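Local coordinates for protein excinuclease ABC, subunit A. (Deinococcus radiodurans, PDB 2VF7) that binds DNA and ATP as a zinc-containing ABC-type ATPase of the UvrA family, probably taking part in recognising damage for excision repair, at residues Val16-Arg22 / Asp84-Gly90; Ala21-Leu26 / Ser51-Thr56; Leu57-Gln62 / Leu91-Ala96. The protein carries 1 engineered substitution. Numbering follows the deposited sequence.

Contact 1: residues Val16-Arg22 / Asp84-Gly90; sequences VQVRGAR and DVDAIDG
V16, V18 and I88 form the apolar centre between the two strands. I88 (chi1 m, chi2 t) brings CG2 to 3.9 Å from V16 CG1 and 4.0 Å from V18 CG2, both valines having chi1 t; further along, V85 CG2 (chi1 p) lies 4.0 Å from A21 CB. Strands 16-19 and 87-89 run antiparallel at 174°, 4.8 Å apart. Q17 and D89 form a hydrogen-bonded pair (Q17 N to D89 O and D89 N to Q17 O, both 2.9 Å), V18 and I88 a non-hydrogen-bonded pair, and R19 and A87 a second hydrogen-bonded pair (R19 N to A87 O 2.9 Å, A87 N to R19 O 3.2 Å). D86 and A87 both face R19, a classic beta bulge, while G20, at positive phi (70/34), opens a G1 bulge with A21 opposite I29; a CB on G20 would clash with D86 OD2. Pairing resumes as R22 N reaches D84 O at 3.1 Å. At the polar edge, R22 NE meets D84 OD1 at 3.0 Å and R22 NH2 meets D86 OD1 at 3.1 Å; R22 also salt-bridges D28. R19 joins this network through a long ion pair, R19 NH1 to D86 OD2 at 3.8 Å. Such a three-stranded antiparallel sheet is characteristic of ABC ATPase domains: strand 15-21 lies centrally, flanked by 29-34 and 87-89, with V16 and V18 packing on L57 and I88 on T56 and E60 of helix 49-69.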
loop_
_atom_site.group_PDB
_atom_site.type_symbol
_atom_site.label_atom_id
_atom_site.label_comp_id
_atom_site.label_asym_id
_atom_site.label_seq_id
_atom_site.Cartn_x
_atom_site.Cartn_y
_atom_site.Cartn_z
ATOM N N VAL A 16 -10.658 25.967 6.318
ATOM C CA VAL A 16 -10.043 25.352 5.142
ATOM C C VAL A 16 -10.313 26.334 3.992
ATOM O O VAL A 16 -11.413 26.852 3.863
ATOM C CB VAL A 16 -10.661 23.949 4.830
ATOM C CG1 VAL A 16 -9.956 23.266 3.661
ATOM C CG2 VAL A 16 -10.688 23.030 6.097
ATOM N N GLN A 17 -9.299 26.644 3.197
ATOM C CA GLN A 17 -9.467 27.609 2.118
ATOM C C GLN A 17 -9.177 26.944 0.779
ATOM O O GLN A 17 -8.116 26.357 0.587
ATOM C CB GLN A 17 -8.592 28.846 2.336
ATOM C CG GLN A 17 -8.789 29.952 1.271
ATOM C CD GLN A 17 -10.220 30.526 1.238
ATOM O OE1 GLN A 17 -10.701 31.070 2.237
ATOM N NE2 GLN A 17 -10.890 30.421 0.080
ATOM N N VAL A 18 -10.144 27.041 -0.128
ATOM C CA VAL A 18 -10.100 26.378 -1.426
ATOM C C VAL A 18 -10.131 27.427 -2.525
ATOM O O VAL A 18 -10.977 28.337 -2.519
ATOM C CB VAL A 18 -11.298 25.424 -1.588
ATOM C CG1 VAL A 18 -11.473 24.951 -3.048
ATOM C CG2 VAL A 18 -11.188 24.244 -0.619
ATOM N N ARG A 19 -9.203 27.293 -3.462
ATOM C CA ARG A 19 -9.073 28.223 -4.562
ATOM C C ARG A 19 -8.874 27.517 -5.904
ATOM O O ARG A 19 -8.059 26.596 -6.010
ATOM C CB ARG A 19 -7.885 29.133 -4.296
ATOM C CG ARG A 19 -7.707 30.225 -5.310
ATOM C CD ARG A 19 -6.648 31.202 -4.837
ATOM N NE ARG A 19 -5.285 30.661 -4.847
ATOM C CZ ARG A 19 -4.560 30.496 -5.952
ATOM N NH1 ARG A 19 -5.083 30.784 -7.143
ATOM N NH2 ARG A 19 -3.325 30.018 -5.873
ATOM N N GLY A 20 -9.609 27.962 -6.924
ATOM C CA GLY A 20 -9.416 27.470 -8.291
ATOM C C GLY A 20 -9.857 26.036 -8.534
ATOM O O GLY A 20 -9.260 25.328 -9.326
ATOM N N ALA A 21 -10.915 25.614 -7.858
ATOM C CA ALA A 21 -11.425 24.248 -8.007
ATOM C C ALA A 21 -12.267 24.141 -9.274
ATOM O O ALA A 21 -13.314 24.779 -9.387
ATOM C CB ALA A 21 -12.247 23.847 -6.757
ATOM N N ARG A 22 -11.794 23.365 -10.245
ATOM C CA ARG A 22 -12.588 23.138 -11.449
ATOM C C ARG A 22 -12.781 21.646 -11.833
ATOM O O ARG A 22 -12.829 21.291 -13.004
ATOM C CB ARG A 22 -12.093 24.030 -12.609
ATOM C CG ARG A 22 -10.711 23.716 -13.080
ATOM C CD ARG A 22 -9.926 24.904 -13.612
ATOM N NE ARG A 22 -8.528 24.611 -13.323
ATOM C CZ ARG A 22 -7.766 25.293 -12.480
ATOM N NH1 ARG A 22 -8.225 26.391 -11.900
ATOM N NH2 ARG A 22 -6.520 24.896 -12.254
ATOM N N ASP A 84 -8.354 18.681 -10.001
ATOM C CA ASP A 84 -8.068 19.921 -10.700
ATOM C C ASP A 84 -8.349 21.071 -9.751
ATOM O O ASP A 84 -9.491 21.446 -9.541
ATOM C CB ASP A 84 -8.911 20.028 -11.969
ATOM C CG ASP A 84 -8.313 20.977 -12.999
ATOM O OD1 ASP A 84 -7.562 21.903 -12.618
ATOM O OD2 ASP A 84 -8.608 20.801 -14.200
ATOM N N VAL A 85 -7.293 21.607 -9.154
ATOM C CA VAL A 85 -7.424 22.659 -8.135
ATOM C C VAL A 85 -6.106 23.453 -7.955
ATOM O O VAL A 85 -5.025 22.869 -7.888
ATOM C CB VAL A 85 -7.980 22.070 -6.792
ATOM C CG1 VAL A 85 -7.004 21.062 -6.178
ATOM C CG2 VAL A 85 -8.387 23.171 -5.816
ATOM N N ASP A 86 -6.205 24.783 -7.902
ATOM C CA ASP A 86 -5.025 25.646 -7.742
ATOM C C ASP A 86 -4.348 25.519 -6.369
ATOM O O ASP A 86 -3.145 25.322 -6.305
ATOM C CB ASP A 86 -5.368 27.120 -8.016
ATOM C CG ASP A 86 -5.568 27.409 -9.482
ATOM O OD1 ASP A 86 -4.987 26.657 -10.290
ATOM O OD2 ASP A 86 -6.291 28.383 -9.830
ATOM N N ALA A 87 -5.124 25.650 -5.291
ATOM C CA ALA A 87 -4.600 25.592 -3.919
ATOM C C ALA A 87 -5.680 25.222 -2.897
ATOM O O ALA A 87 -6.831 25.652 -3.018
ATOM C CB ALA A 87 -3.984 26.928 -3.546
ATOM N N ILE A 88 -5.305 24.406 -1.910
ATOM C CA ILE A 88 -6.113 24.174 -0.697
ATOM C C ILE A 88 -5.204 24.301 0.523
ATOM O O ILE A 88 -4.188 23.606 0.617
ATOM C CB ILE A 88 -6.808 22.780 -0.650
ATOM C CG1 ILE A 88 -7.627 22.504 -1.913
ATOM C CG2 ILE A 88 -7.721 22.708 0.571
ATOM C CD1 ILE A 88 -8.168 21.063 -2.038
ATOM N N ASP A 89 -5.578 25.182 1.443
ATOM C CA ASP A 89 -4.817 25.455 2.651
ATOM C C ASP A 89 -5.641 25.120 3.894
ATOM O O ASP A 89 -6.839 25.349 3.921
ATOM C CB ASP A 89 -4.433 26.938 2.696
ATOM C CG ASP A 89 -3.600 27.381 1.488
ATOM O OD1 ASP A 89 -2.709 26.616 1.022
ATOM O OD2 ASP A 89 -3.830 28.513 1.005
ATOM N N GLY A 90 -4.998 24.583 4.927
ATOM C CA GLY A 90 -5.667 24.302 6.201
ATOM C C GLY A 90 -6.439 23.002 6.264
ATOM O O GLY A 90 -7.375 22.881 7.041
HETATM O O HOH W 1 -5.884 28.402 -0.683
#

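Contact 2: residues Ala21-Leu26 / Ser51-Thr56; sequences ARQHNL and SLAFGT. With ADP (adenosine-5'-diphosphate), chain E.
A very short hydrogen bond, H24 ND1 to S51 OG at 2.5 Å, joins a loop to the nucleotide-binding helix. H24 is the second residue of a type II' beta turn from Q23 to L26, closed by L26 N to Q23 O at 3.0 Å; its backbone angles (47/-113) are unusual for a residue with a side chain, and with chi1 near -41° the edge of the imidazole meets S51 while a face lies over C4 of the ADP. The residues 51-56 are helical, with a wider pi-type turn at 53-56. S51 (chi1 m) lies opposite the turn, its CA 6.0 Å from that of Q23. Next to this hydrogen bond, L26 CD2 packs 3.9 Å from S51 CB and 3.8 Å from T56 OG1, and Q23 CB comes within 3.5 Å of T56 OG1. G55 lets Q23 approach, since a CB there would crowd Q23 CG. A water bridges Q23 N (3.2 Å) and T56 OG1 (2.5 Å). N25 OD1 stands 3.0 Å from ADP C5', while N25 ND2 bonds G458 O. The helix follows a Walker A P-loop, whose K49, G46 and S50 also bind ADP; H24 probably fills the place of the A-loop aromatic of ABC ATPases. Because H24 ND1 donates to S51 OG, that hydroxyl can give its own proton to ADP O2A (2.8 Å), which S51 N also binds at 3.0 Å: the chain of donors runs from base-side loop to alpha-phosphate.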
loop_
_atom_site.group_PDB
_atom_site.type_symbol
_atom_site.label_atom_id
_atom_site.label_comp_id
_atom_site.label_asym_id
_atom_site.label_seq_id
_atom_site.Cartn_x
_atom_site.Cartn_y
_atom_site.Cartn_z
ATOM N N ALA A 21 -10.915 25.614 -7.858
ATOM C CA ALA A 21 -11.425 24.248 -8.007
ATOM C C ALA A 21 -12.267 24.141 -9.274
ATOM O O ALA A 21 -13.314 24.779 -9.387
ATOM C CB ALA A 21 -12.247 23.847 -6.757
ATOM N N ARG A 22 -11.794 23.365 -10.245
ATOM C CA ARG A 22 -12.588 23.138 -11.449
ATOM C C ARG A 22 -12.781 21.646 -11.833
ATOM O O ARG A 22 -12.829 21.291 -13.004
ATOM C CB ARG A 22 -12.093 24.030 -12.609
ATOM C CG ARG A 22 -10.711 23.716 -13.080
ATOM C CD ARG A 22 -9.926 24.904 -13.612
ATOM N NE ARG A 22 -8.528 24.611 -13.323
ATOM C CZ ARG A 22 -7.766 25.293 -12.480
ATOM N NH1 ARG A 22 -8.225 26.391 -11.900
ATOM N NH2 ARG A 22 -6.520 24.896 -12.254
ATOM N N GLN A 23 -12.953 20.796 -10.819
ATOM C CA GLN A 23 -13.194 19.369 -11.002
ATOM C C GLN A 23 -14.558 19.156 -11.604
ATOM O O GLN A 23 -15.527 19.680 -11.108
ATOM C CB GLN A 23 -13.104 18.642 -9.660
ATOM C CG GLN A 23 -13.122 17.126 -9.753
ATOM C CD GLN A 23 -11.826 16.594 -10.275
ATOM O OE1 GLN A 23 -10.819 17.304 -10.294
ATOM N NE2 GLN A 23 -11.833 15.344 -10.724
ATOM N N HIS A 24 -14.622 18.375 -12.677
ATOM C CA HIS A 24 -15.838 18.206 -13.483
ATOM C C HIS A 24 -16.492 19.548 -13.810
ATOM O O HIS A 24 -15.908 20.369 -14.555
ATOM C CB HIS A 24 -16.812 17.224 -12.838
ATOM C CG HIS A 24 -16.143 16.025 -12.256
ATOM N ND1 HIS A 24 -16.471 15.519 -11.019
ATOM C CD2 HIS A 24 -15.138 15.249 -12.731
ATOM C CE1 HIS A 24 -15.694 14.479 -10.753
ATOM N NE2 HIS A 24 -14.880 14.293 -11.780
ATOM N N ASN A 25 -17.672 19.800 -13.268
ATOM C CA ASN A 25 -18.384 21.001 -13.663
ATOM C C ASN A 25 -18.168 22.187 -12.713
ATOM O O ASN A 25 -18.826 23.206 -12.832
ATOM C CB ASN A 25 -19.866 20.699 -13.870
ATOM C CG ASN A 25 -20.576 20.363 -12.588
ATOM O OD1 ASN A 25 -20.046 19.635 -11.740
ATOM N ND2 ASN A 25 -21.789 20.889 -12.431
ATOM N N LEU A 26 -17.242 22.063 -11.773
ATOM C CA LEU A 26 -16.960 23.179 -10.885
ATOM C C LEU A 26 -16.432 24.319 -11.760
ATOM O O LEU A 26 -15.692 24.083 -12.715
ATOM C CB LEU A 26 -15.972 22.758 -9.797
ATOM C CG LEU A 26 -16.437 22.079 -8.494
ATOM C CD1 LEU A 26 -17.881 21.620 -8.467
ATOM C CD2 LEU A 26 -15.528 20.943 -8.117
ATOM N N SER A 51 -18.374 16.370 -6.555
ATOM C CA SER A 51 -17.146 16.855 -7.195
ATOM C C SER A 51 -16.305 17.726 -6.236
ATOM O O SER A 51 -15.089 17.725 -6.321
ATOM C CB SER A 51 -17.458 17.625 -8.473
ATOM O OG SER A 51 -17.959 16.770 -9.479
ATOM N N LEU A 52 -16.971 18.427 -5.318
ATOM C CA LEU A 52 -16.342 19.277 -4.284
ATOM C C LEU A 52 -15.915 18.512 -3.015
ATOM O O LEU A 52 -14.716 18.402 -2.734
ATOM C CB LEU A 52 -17.244 20.465 -3.937
ATOM C CG LEU A 52 -16.697 21.606 -3.069
ATOM C CD1 LEU A 52 -15.345 22.102 -3.538
ATOM C CD2 LEU A 52 -17.697 22.737 -3.047
ATOM N N ALA A 53 -16.869 17.955 -2.272
ATOM C CA ALA A 53 -16.531 17.253 -1.023
ATOM C C ALA A 53 -15.638 16.040 -1.240
ATOM O O ALA A 53 -14.705 15.823 -0.478
ATOM C CB ALA A 53 -17.802 16.870 -0.213
ATOM N N PHE A 54 -15.917 15.243 -2.266
ATOM C CA PHE A 54 -15.137 14.028 -2.508
ATOM C C PHE A 54 -14.092 14.195 -3.579
ATOM O O PHE A 54 -12.944 13.814 -3.374
ATOM C CB PHE A 54 -16.049 12.843 -2.886
ATOM C CG PHE A 54 -16.830 12.285 -1.732
ATOM C CD1 PHE A 54 -18.054 12.832 -1.371
ATOM C CD2 PHE A 54 -16.340 11.209 -0.995
ATOM C CE1 PHE A 54 -18.769 12.319 -0.299
ATOM C CE2 PHE A 54 -17.073 10.695 0.094
ATOM C CZ PHE A 54 -18.267 11.243 0.422
ATOM N N GLY A 55 -14.502 14.712 -4.739
ATOM C CA GLY A 55 -13.636 14.821 -5.911
ATOM C C GLY A 55 -12.460 15.759 -5.712
ATOM O O GLY A 55 -11.389 15.587 -6.328
ATOM N N THR A 56 -12.657 16.736 -4.832
ATOM C CA THR A 56 -11.676 17.795 -4.596
ATOM C C THR A 56 -11.088 17.710 -3.182
ATOM O O THR A 56 -9.885 17.486 -3.023
ATOM C CB THR A 56 -12.306 19.183 -4.867
ATOM O OG1 THR A 56 -12.695 19.255 -6.241
ATOM C CG2 THR A 56 -11.328 20.299 -4.588
HETATM P PB ADP E . -23.902 16.045 -7.022
HETATM O O1B ADP E . -24.676 17.217 -6.490
HETATM O O2B ADP E . -24.744 15.054 -7.769
HETATM O O3B ADP E . -23.040 15.394 -5.956
HETATM P PA ADP E . -21.906 15.672 -8.945
HETATM O O1A ADP E . -22.342 14.217 -8.755
HETATM O O2A ADP E . -20.493 16.046 -8.644
HETATM O O3A ADP E . -22.886 16.646 -8.130
HETATM O "O5'" ADP E . -22.124 16.006 -10.503
HETATM C "C5'" ADP E . -21.480 17.068 -11.212
HETATM C "C4'" ADP E . -20.870 16.496 -12.481
HETATM O "O4'" ADP E . -19.773 15.652 -12.112
HETATM C "C3'" ADP E . -21.806 15.628 -13.321
HETATM O "O3'" ADP E . -21.612 15.879 -14.735
HETATM C "C2'" ADP E . -21.374 14.219 -12.938
HETATM O "O2'" ADP E . -21.710 13.232 -13.907
HETATM C "C1'" ADP E . -19.870 14.383 -12.752
HETATM N N9 ADP E . -19.269 13.370 -11.863
HETATM C C8 ADP E . -19.574 13.194 -10.559
HETATM N N7 ADP E . -18.878 12.187 -9.998
HETATM C C5 ADP E . -18.087 11.707 -10.977
HETATM C C6 ADP E . -17.058 10.655 -11.054
HETATM N N6 ADP E . -16.776 9.895 -9.963
HETATM N N1 ADP E . -16.449 10.470 -12.237
HETATM C C2 ADP E . -16.725 11.214 -13.333
HETATM N N3 ADP E . -17.637 12.195 -13.331
HETATM C C4 ADP E . -18.335 12.488 -12.196
HETATM O O HOH W 2 -11.599 20.748 -7.973
#

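Contact 3: residues Leu57-Gln62 / Leu91-Ala96; sequences LYAEAQ and LPPAVA
Residues 57-62 form a regular helical segment, with A61 N bonded to L57 O at 3.1 Å and Q62 N to Y58 O at 3.0 Å, while 91-96 begins as an extended loop through P92 and P93 and becomes strand at 94-96. The helix and strand segments cross at -128°, their axes 8.1 Å apart, and the nearest CA atoms are those of A61 and P93, 5.5 Å apart. No hydrogen bond links the two; the contact is made by apolar side chains and one CH-pi interaction. The CA-to-CB bond of A61 points toward residues 91-96, and the small side chain lets CB come within 3.4 Å of L91 CD1, 3.7 Å of P92 O and 3.8 Å of A94 CB. L91, with both chi angles between wells, also places CD1 3.6 Å from L57 O. Along the strand, alternation sends A94 and A96 toward the helix and V95 away. Y58 (chi1 t, chi2 74°) lays its ring beside both alanines: CD1 is 3.9 Å from A94 CB, and A96 CB sits over a ring face, 3.8 Å from the centroid and 22° off its normal, a CH-pi contact. This is the familiar helix-on-sheet packing of P-loop ATPases, here with A61, A94 and A96 lining the interface. Strand 94-96 runs parallel to 402-406, V95 bonding to V402 and V404; Y58 touches V404, L57 and L91 reach V16 of strand 15-21, and P93 meets P93 of the second subunit.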
loop_
_atom_site.group_PDB
_atom_site.type_symbol
_atom_site.label_atom_id
_atom_site.label_comp_id
_atom_site.label_asym_id
_atom_site.label_seq_id
_atom_site.Cartn_x
_atom_site.Cartn_y
_atom_site.Cartn_z
ATOM N N LEU A 57 -11.938 17.857 -2.166
ATOM C CA LEU A 57 -11.459 17.977 -0.769
ATOM C C LEU A 57 -10.878 16.680 -0.237
ATOM O O LEU A 57 -9.693 16.628 0.102
ATOM C CB LEU A 57 -12.547 18.550 0.159
ATOM C CG LEU A 57 -12.743 20.073 0.118
ATOM C CD1 LEU A 57 -14.073 20.508 0.699
ATOM C CD2 LEU A 57 -11.649 20.763 0.882
ATOM N N TYR A 58 -11.692 15.628 -0.182
ATOM C CA TYR A 58 -11.203 14.320 0.237
ATOM C C TYR A 58 -10.000 13.872 -0.593
ATOM O O TYR A 58 -8.955 13.510 -0.044
ATOM C CB TYR A 58 -12.343 13.276 0.210
ATOM C CG TYR A 58 -11.886 11.839 0.307
ATOM C CD1 TYR A 58 -11.438 11.304 1.520
ATOM C CD2 TYR A 58 -11.914 11.001 -0.816
ATOM C CE1 TYR A 58 -11.015 9.982 1.609
ATOM C CE2 TYR A 58 -11.484 9.662 -0.738
ATOM C CZ TYR A 58 -11.037 9.170 0.487
ATOM O OH TYR A 58 -10.618 7.858 0.589
ATOM N N ALA A 59 -10.131 13.942 -1.913
ATOM C CA ALA A 59 -9.104 13.452 -2.829
ATOM C C ALA A 59 -7.736 14.145 -2.727
ATOM O O ALA A 59 -6.694 13.475 -2.777
ATOM C CB ALA A 59 -9.613 13.477 -4.255
ATOM N N GLU A 60 -7.719 15.466 -2.607
ATOM C CA GLU A 60 -6.448 16.182 -2.396
ATOM C C GLU A 60 -5.847 15.866 -1.011
ATOM O O GLU A 60 -4.662 15.599 -0.890
ATOM C CB GLU A 60 -6.642 17.689 -2.623
ATOM C CG GLU A 60 -5.399 18.580 -2.447
ATOM C CD GLU A 60 -4.373 18.444 -3.568
ATOM O OE1 GLU A 60 -4.650 17.741 -4.568
ATOM O OE2 GLU A 60 -3.275 19.033 -3.432
ATOM N N ALA A 61 -6.676 15.855 0.023
ATOM C CA ALA A 61 -6.236 15.473 1.370
ATOM C C ALA A 61 -5.597 14.086 1.469
ATOM O O ALA A 61 -4.666 13.898 2.254
ATOM C CB ALA A 61 -7.384 15.587 2.353
ATOM N N GLN A 62 -6.098 13.117 0.700
ATOM C CA GLN A 62 -5.537 11.749 0.707
ATOM C C GLN A 62 -4.289 11.583 -0.118
ATOM O O GLN A 62 -3.359 10.909 0.305
ATOM C CB GLN A 62 -6.557 10.701 0.264
ATOM C CG GLN A 62 -7.357 10.132 1.415
ATOM C CD GLN A 62 -7.492 8.609 1.376
ATOM O OE1 GLN A 62 -7.706 7.976 2.426
ATOM N NE2 GLN A 62 -7.370 8.013 0.177
ATOM N N LEU A 91 -6.024 22.021 5.465
ATOM C CA LEU A 91 -6.762 20.771 5.290
ATOM C C LEU A 91 -6.090 19.604 6.018
ATOM O O LEU A 91 -4.997 19.187 5.617
ATOM C CB LEU A 91 -6.831 20.425 3.793
ATOM C CG LEU A 91 -8.110 19.922 3.119
ATOM C CD1 LEU A 91 -7.671 18.947 2.031
ATOM C CD2 LEU A 91 -9.154 19.273 4.038
ATOM N N PRO A 92 -6.751 19.054 7.071
ATOM C CA PRO A 92 -6.167 17.895 7.781
ATOM C C PRO A 92 -6.258 16.605 6.932
ATOM O O PRO A 92 -6.780 16.645 5.826
ATOM C CB PRO A 92 -6.994 17.791 9.082
ATOM C CG PRO A 92 -8.112 18.791 8.977
ATOM C CD PRO A 92 -8.068 19.450 7.619
ATOM N N PRO A 93 -5.693 15.478 7.414
ATOM C CA PRO A 93 -5.947 14.224 6.683
ATOM C C PRO A 93 -7.435 13.849 6.697
ATOM O O PRO A 93 -8.180 14.357 7.531
ATOM C CB PRO A 93 -5.103 13.202 7.451
ATOM C CG PRO A 93 -4.037 14.036 8.124
ATOM C CD PRO A 93 -4.777 15.271 8.550
ATOM N N ALA A 94 -7.862 12.984 5.769
ATOM C CA ALA A 94 -9.277 12.681 5.592
ATOM C C ALA A 94 -9.587 11.189 5.496
ATOM O O ALA A 94 -8.837 10.436 4.884
ATOM C CB ALA A 94 -9.820 13.413 4.361
ATOM N N VAL A 95 -10.726 10.796 6.077
ATOM C CA VAL A 95 -11.299 9.448 5.975
ATOM C C VAL A 95 -12.690 9.533 5.318
ATOM O O VAL A 95 -13.531 10.287 5.775
ATOM C CB VAL A 95 -11.442 8.797 7.386
ATOM C CG1 VAL A 95 -11.849 7.338 7.272
ATOM C CG2 VAL A 95 -10.135 8.926 8.183
ATOM N N ALA A 96 -12.921 8.789 4.235
ATOM C CA ALA A 96 -14.264 8.675 3.668
ATOM C C ALA A 96 -14.974 7.479 4.297
ATOM O O ALA A 96 -14.447 6.358 4.278
ATOM C CB ALA A 96 -14.230 8.539 2.145
#

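From the N terminus, strand 15-21 leads into the turn at 21-26, and A21 and R22 serve both contact 1 and contact 2. Contact 2 closes first, when the helix 49-69 returns to that turn; it lies wholly inside the longer loop that contact 1 closes at 84-90. Contact 3 opens further along the same helix and ends just past strand 87-89, so it follows contact 2 in series but crosses contact 1. Side chains join them: I88 reaches T56 and E60, V18 reaches L57, and Q23 OE1 meets D84 N. Together they tie one helix to the nucleotide-binding turn, the antiparallel sheet and the mixed core sheet.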